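Local coordinates for membrane antigen (Burkholderia pseudomallei, PDB 2IXR), which is required for invasion of epithelial cells and intracellular survival, and probably regulates secretion of the effectors BipB and BipC and their insertion into the target cell membrane, at residues R71-T76 with S153-M158; P60-G65 with K168-M173. All coordinates share one frame; numbering follows the deposited sequence. Where two conformers were deposited one is given.

Interaction 1 of 2, residues R71-T76 with S153-M158; sequences RRANLT and SVADVM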
loop_
_atom_site.group_PDB
_atom_site.type_symbol
_atom_site.label_atom_id
_atom_site.label_comp_id
_atom_site.label_asym_id
_atom_site.label_seq_id
_atom_site.Cartn_x
_atom_site.Cartn_y
_atom_site.Cartn_z
ATOM N N ARG A 71 -15.074 -10.172 10.943
ATOM C CA ARG A 71 -14.369 -9.320 11.881
ATOM C C ARG A 71 -14.447 -7.818 11.469
ATOM O O ARG A 71 -14.421 -7.478 10.261
ATOM C CB ARG A 71 -12.909 -9.757 11.989
ATOM C CG ARG A 71 -12.634 -10.731 13.105
ATOM C CD ARG A 71 -11.376 -10.341 13.878
ATOM N NE ARG A 71 -10.562 -9.369 13.163
ATOM C CZ ARG A 71 -10.271 -8.162 13.627
ATOM N NH1 ARG A 71 -9.500 -7.334 12.923
ATOM N NH2 ARG A 71 -10.727 -7.782 14.805
ATOM N N ARG A 72 -14.559 -6.945 12.469
ATOM C CA ARG A 72 -14.603 -5.508 12.228
ATOM C C ARG A 72 -13.188 -4.915 12.238
ATOM O O ARG A 72 -12.428 -5.125 13.180
ATOM C CB ARG A 72 -15.453 -4.810 13.272
ATOM C CG ARG A 72 -16.547 -3.975 12.695
ATOM C CD ARG A 72 -17.782 -4.828 12.459
ATOM N NE ARG A 72 -18.979 -4.021 12.290
ATOM C CZ ARG A 72 -19.978 -4.355 11.486
ATOM N NH1 ARG A 72 -19.931 -5.502 10.831
ATOM N NH2 ARG A 72 -21.025 -3.546 11.333
ATOM N N ALA A 73 -12.857 -4.144 11.195
ATOM C CA ALA A 73 -11.492 -3.602 11.025
ATOM C C ALA A 73 -11.220 -2.379 11.852
ATOM O O ALA A 73 -12.074 -1.477 11.973
ATOM C CB ALA A 73 -11.201 -3.302 9.527
ATOM N N ASN A 74 -10.002 -2.300 12.358
ATOM C CA ASN A 74 -9.508 -1.103 13.043
ATOM C C ASN A 74 -8.767 -0.244 12.012
ATOM O O ASN A 74 -7.591 -0.425 11.812
ATOM C CB ASN A 74 -8.519 -1.511 14.149
ATOM C CG ASN A 74 -7.807 -0.335 14.755
ATOM O OD1 ASN A 74 -8.151 0.821 14.506
ATOM N ND2 ASN A 74 -6.853 -0.618 15.615
ATOM N N LEU A 75 -9.485 0.672 11.366
ATOM C CA LEU A 75 -8.917 1.515 10.308
ATOM C C LEU A 75 -7.738 2.356 10.720
ATOM O O LEU A 75 -6.904 2.673 9.896
ATOM C CB LEU A 75 -9.995 2.398 9.673
ATOM C CG LEU A 75 -11.353 1.700 9.427
ATOM C CD1 LEU A 75 -12.338 2.629 8.779
ATOM C CD2 LEU A 75 -11.177 0.451 8.608
ATOM N N THR A 76 -7.676 2.757 11.986
ATOM C CA THR A 76 -6.572 3.612 12.451
ATOM C C THR A 76 -5.213 2.996 12.112
ATOM O O THR A 76 -4.205 3.707 12.004
ATOM C CB THR A 76 -6.679 3.928 13.966
ATOM O OG1 THR A 76 -6.324 2.767 14.722
ATOM C CG2 THR A 76 -8.092 4.333 14.320
ATOM N N SER A 153 -9.756 1.705 2.601
ATOM C CA SER A 153 -11.145 1.780 2.122
ATOM C C SER A 153 -11.803 0.424 1.894
ATOM O O SER A 153 -12.982 0.255 2.148
ATOM C CB SER A 153 -11.230 2.602 0.875
ATOM O OG SER A 153 -11.342 3.954 1.232
ATOM N N VAL A 154 -11.026 -0.540 1.415
ATOM C CA VAL A 154 -11.526 -1.914 1.220
ATOM C C VAL A 154 -11.826 -2.561 2.604
ATOM O O VAL A 154 -12.831 -3.241 2.770
ATOM C CB VAL A 154 -10.504 -2.792 0.363
ATOM C CG1 VAL A 154 -10.982 -4.255 0.239
ATOM C CG2 VAL A 154 -10.299 -2.181 -1.030
ATOM N N ALA A 155 -10.948 -2.308 3.582
ATOM C CA ALA A 155 -11.097 -2.828 4.942
ATOM C C ALA A 155 -12.365 -2.317 5.539
ATOM O O ALA A 155 -13.010 -2.996 6.338
ATOM C CB ALA A 155 -9.899 -2.394 5.803
ATOM N N ASP A 156 -12.717 -1.096 5.168
ATOM C CA ASP A 156 -13.938 -0.461 5.619
ATOM C C ASP A 156 -15.212 -1.210 5.069
ATOM O O ASP A 156 -16.189 -1.446 5.814
ATOM C CB ASP A 156 -13.932 1.008 5.171
ATOM C CG ASP A 156 -15.030 1.823 5.819
ATOM O OD1 ASP A 156 -15.676 2.608 5.109
ATOM O OD2 ASP A 156 -15.214 1.716 7.043
ATOM N N VAL A 157 -15.212 -1.550 3.780
ATOM C CA VAL A 157 -16.384 -2.228 3.216
ATOM C C VAL A 157 -16.443 -3.672 3.660
ATOM O O VAL A 157 -17.520 -4.260 3.762
ATOM C CB VAL A 157 -16.506 -2.100 1.671
ATOM C CG1 VAL A 157 -16.350 -0.674 1.238
ATOM C CG2 VAL A 157 -15.537 -2.985 0.985
ATOM N N MET A 158 -15.284 -4.233 3.950
ATOM C CA MET A 158 -15.193 -5.602 4.444
ATOM C C MET A 158 -15.815 -5.725 5.834
ATOM O O MET A 158 -16.171 -6.806 6.275
ATOM C CB MET A 158 -13.739 -6.058 4.500
ATOM C CG MET A 158 -13.605 -7.543 4.522
ATOM S SD MET A 158 -14.233 -8.292 2.983
ATOM C CE MET A 158 -13.842 -7.010 1.817
#
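Leu75 reaches across to Ala155 and Asp156 on helix 121-160, while Ala73, two residues earlier, packs on Ala155 alone of the two. The side chain of Leu75 can be followed outward. CB leaves the backbone toward the helix. With CG anti to the carbonyl carbon (chi1 -41°), the branch lies beside the backbone N and both methyls reach the helix. There they part company. Leu75 CD2 lies 4.2 Å from Ala155 CB and at a similar distance from the backbone N and CA of Asp156, an apolar cover over the helical backbone. Leu75 CD1 meets the acid instead, 3.5 Å from Asp156 OD2; this is a van der Waals neighbour of the carboxylate, whose chain passes Leu75 at a slant. Asp156 CG is anti to its own backbone N (chi1 -169°), which places the carboxylate at the border of the apolar patch.

Ala73 and Ala155 suit the place by being small: their CB atoms are 4.0 Å apart, and Ala73 CB also rests 3.7 Å from Ala155 O. A loop can therefore lie close to the helix, the two CA atoms being 6.1 Å apart. Asn74, between Ala73 and Leu75 in the loop, faces away and prepares the next helix. Its OD1 accepts from Thr76 OG1 at 2.7 Å, with the hydroxyl tilted 22° from the amide's carbonyl plane, and weakly from Thr76 N at 3.2 Å, a capping bond; the short asparagine side chain brings its carbonyl oxygen back to the amide two residues on.

Helix 76-102 begins where this loop ends, and Leu57 packs on Ala73, Ala155 and Met158. Gln152, one turn before Asp156, donates to Leu75 O, while the other flanks of helix 121-160 are occupied by helix 177-189 at Val157 and helix 244-293 at Met158.

Interaction 2 of 2, residues P60-G65 with K168-M173; sequences PDRIDG and KDDKNM
Asp169 OD1 is gripped by two backbone amides, Asp170 N at 2.8 Å and Lys171 N at 2.6 Å, in the turn from which Asp170 and Lys171 reach Arg62. Both amides come from the same face of the carboxylate, well above its plane, and the second bond makes this an Asx turn; aspartate's short chain brings an oxygen back to the amides that follow it. Asp170 OD2 lies over one face of the Arg62 guanidinium, 2.9 Å from NH2. The result is a salt bridge of charges alone, at which no N-H is aimed, with the two flat groups turned 50° apart.

Residues 168-171 link strands 165-167 and 172-175, a beta-hairpin, and Lys168 N bonds to Asn172 O across its mouth; strands 61-62 and 67-68 form a second, separate hairpin. Lys171 doubles back through bends at chi2, chi3 and chi4, and its NZ donates to Asp170 O at 3.0 Å. That leaves Lys171 NZ 4.1 Å from Arg62 NE, a closeness of like charges that the Asp170 carboxylate probably eases. Deeper in, Met173 CE touches Arg62 CG at 4.0 Å, its thioether packing also against Phe67 and Tyr247, an unbranched apolar chain suiting a buried site between them and Arg62.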
loop_
_atom_site.group_PDB
_atom_site.type_symbol
_atom_site.label_atom_id
_atom_site.label_comp_id
_atom_site.label_asym_id
_atom_site.label_seq_id
_atom_site.Cartn_x
_atom_site.Cartn_y
_atom_site.Cartn_z
ATOM N N PRO A 60 -18.900 -13.274 6.952
ATOM C CA PRO A 60 -19.617 -14.187 7.828
ATOM C C PRO A 60 -19.580 -15.593 7.224
ATOM O O PRO A 60 -19.229 -15.777 6.058
ATOM C CB PRO A 60 -21.036 -13.638 7.822
ATOM C CG PRO A 60 -20.875 -12.165 7.531
ATOM C CD PRO A 60 -19.718 -12.087 6.591
ATOM N N ASP A 61 -19.780 -16.595 8.063
ATOM C CA ASP A 61 -19.745 -17.975 7.586
ATOM C C ASP A 61 -20.057 -18.969 8.694
ATOM O O ASP A 61 -20.099 -18.598 9.875
ATOM C CB ASP A 61 -18.389 -18.298 6.939
ATOM C CG ASP A 61 -18.462 -19.539 5.995
ATOM O OD1 ASP A 61 -19.592 -19.932 5.575
ATOM O OD2 ASP A 61 -17.391 -20.127 5.694
ATOM N N ARG A 62 -20.245 -20.242 8.305
ATOM C CA ARG A 62 -20.552 -21.308 9.240
ATOM C C ARG A 62 -19.262 -21.974 9.696
ATOM O O ARG A 62 -18.606 -22.706 8.940
ATOM C CB ARG A 62 -21.494 -22.329 8.596
ATOM C CG ARG A 62 -23.005 -21.966 8.716
ATOM C CD ARG A 62 -23.883 -23.205 9.065
ATOM N NE ARG A 62 -24.224 -23.271 10.492
ATOM C CZ ARG A 62 -25.170 -22.531 11.076
ATOM N NH1 ARG A 62 -25.890 -21.665 10.368
ATOM N NH2 ARG A 62 -25.396 -22.650 12.373
ATOM N N ILE A 63 -18.856 -21.659 10.923
ATOM C CA ILE A 63 -17.637 -22.217 11.477
ATOM C C ILE A 63 -17.877 -22.959 12.791
ATOM O O ILE A 63 -17.998 -22.341 13.870
ATOM C CB ILE A 63 -16.499 -21.160 11.599
ATOM C CG1 ILE A 63 -16.143 -20.597 10.205
ATOM C CG2 ILE A 63 -15.254 -21.811 12.201
ATOM C CD1 ILE A 63 -15.889 -19.113 10.188
ATOM N N ASP A 64 -17.924 -24.285 12.709
ATOM C CA ASP A 64 -18.176 -25.118 13.888
ATOM C C ASP A 64 -19.648 -25.026 14.418
ATOM O O ASP A 64 -19.877 -24.743 15.597
ATOM C CB ASP A 64 -17.189 -24.776 14.999
ATOM C CG ASP A 64 -15.802 -25.432 14.793
ATOM O OD1 ASP A 64 -15.615 -26.170 13.793
ATOM O OD2 ASP A 64 -14.896 -25.200 15.643
ATOM N N GLY A 65 -20.615 -25.241 13.530
ATOM C CA GLY A 65 -22.016 -25.262 13.898
ATOM C C GLY A 65 -22.515 -23.929 14.422
ATOM O O GLY A 65 -23.370 -23.876 15.314
ATOM N N LYS A 168 -30.495 -17.270 7.809
ATOM C CA LYS A 168 -31.950 -17.368 7.768
ATOM C C LYS A 168 -32.465 -18.471 8.658
ATOM O O LYS A 168 -33.184 -18.210 9.623
ATOM C CB LYS A 168 -32.433 -17.578 6.330
ATOM C CG LYS A 168 -32.755 -16.284 5.615
ATOM C CD LYS A 168 -32.359 -15.058 6.462
ATOM C CE LYS A 168 -33.478 -14.034 6.487
ATOM N NZ LYS A 168 -34.816 -14.680 6.235
ATOM N N ASP A 169 -32.113 -19.708 8.306
ATOM C CA ASP A 169 -32.524 -20.907 9.043
ATOM C C ASP A 169 -31.300 -21.509 9.730
ATOM O O ASP A 169 -30.948 -21.123 10.848
ATOM C CB ASP A 169 -33.149 -21.946 8.081
ATOM C CG ASP A 169 -32.376 -22.063 6.754
ATOM O OD1 ASP A 169 -31.712 -23.102 6.521
ATOM O OD2 ASP A 169 -32.385 -21.083 5.974
ATOM N N ASP A 170 -30.616 -22.414 9.025
ATOM C CA ASP A 170 -29.423 -23.069 9.551
ATOM C C ASP A 170 -28.653 -23.644 8.419
ATOM O O ASP A 170 -27.530 -24.113 8.589
ATOM C CB ASP A 170 -29.795 -24.177 10.542
ATOM C CG ASP A 170 -29.336 -23.866 11.960
ATOM O OD1 ASP A 170 -30.202 -23.628 12.840
ATOM O OD2 ASP A 170 -28.105 -23.748 12.161
ATOM N N LYS A 171 -29.254 -23.620 7.239
ATOM C CA LYS A 171 -28.570 -24.105 6.027
ATOM C C LYS A 171 -28.758 -23.118 4.872
ATOM O O LYS A 171 -28.639 -23.482 3.689
ATOM C CB LYS A 171 -29.058 -25.511 5.631
ATOM C CG LYS A 171 -27.973 -26.586 5.696
ATOM C CD LYS A 171 -26.594 -25.975 6.042
ATOM C CE LYS A 171 -25.755 -26.904 6.932
ATOM N NZ LYS A 171 -25.689 -26.442 8.361
ATOM N N ASN A 172 -29.043 -21.867 5.234
ATOM C CA ASN A 172 -29.243 -20.784 4.266
ATOM C C ASN A 172 -28.866 -19.417 4.867
ATOM O O ASN A 172 -29.016 -19.183 6.077
ATOM C CB ASN A 172 -30.705 -20.760 3.780
ATOM C CG ASN A 172 -30.928 -21.642 2.573
ATOM O OD1 ASN A 172 -30.907 -21.176 1.443
ATOM N ND2 ASN A 172 -31.188 -22.914 2.814
ATOM N N MET A 173 -28.410 -18.507 4.014
ATOM C CA MET A 173 -28.051 -17.166 4.457
ATOM C C MET A 173 -28.791 -16.129 3.646
ATOM O O MET A 173 -29.178 -16.378 2.501
ATOM C CB MET A 173 -26.526 -16.926 4.338
ATOM C CG MET A 173 -25.633 -17.886 5.169
ATOM S SD MET A 173 -25.469 -19.554 4.395
ATOM C CE MET A 173 -23.910 -20.206 5.205
#

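Along the chain the order is 60-65, 71-76, 153-158, 168-173, so interaction 1 is enclosed within the longer closure made by interaction 2. Their centres are 23 Å apart and their nearest atoms about 6 Å, without touching, on the same side of the chain's centre. Interaction 1 sets the loop before helix 76-102 on helix 121-160, whose residues 153-158 fall in the predicted coiled coil; interaction 2 is farther out, at the surface, where two hairpins meet. Helix 244-293 runs beside both, reaching Met158 and Met173. Together they lay an early part of the chain against helix 121-160 and the hairpin that follows it; the first is consistent with the N-terminal domain's chaperone role, preventing premature oligomerization of the coiled-coil region.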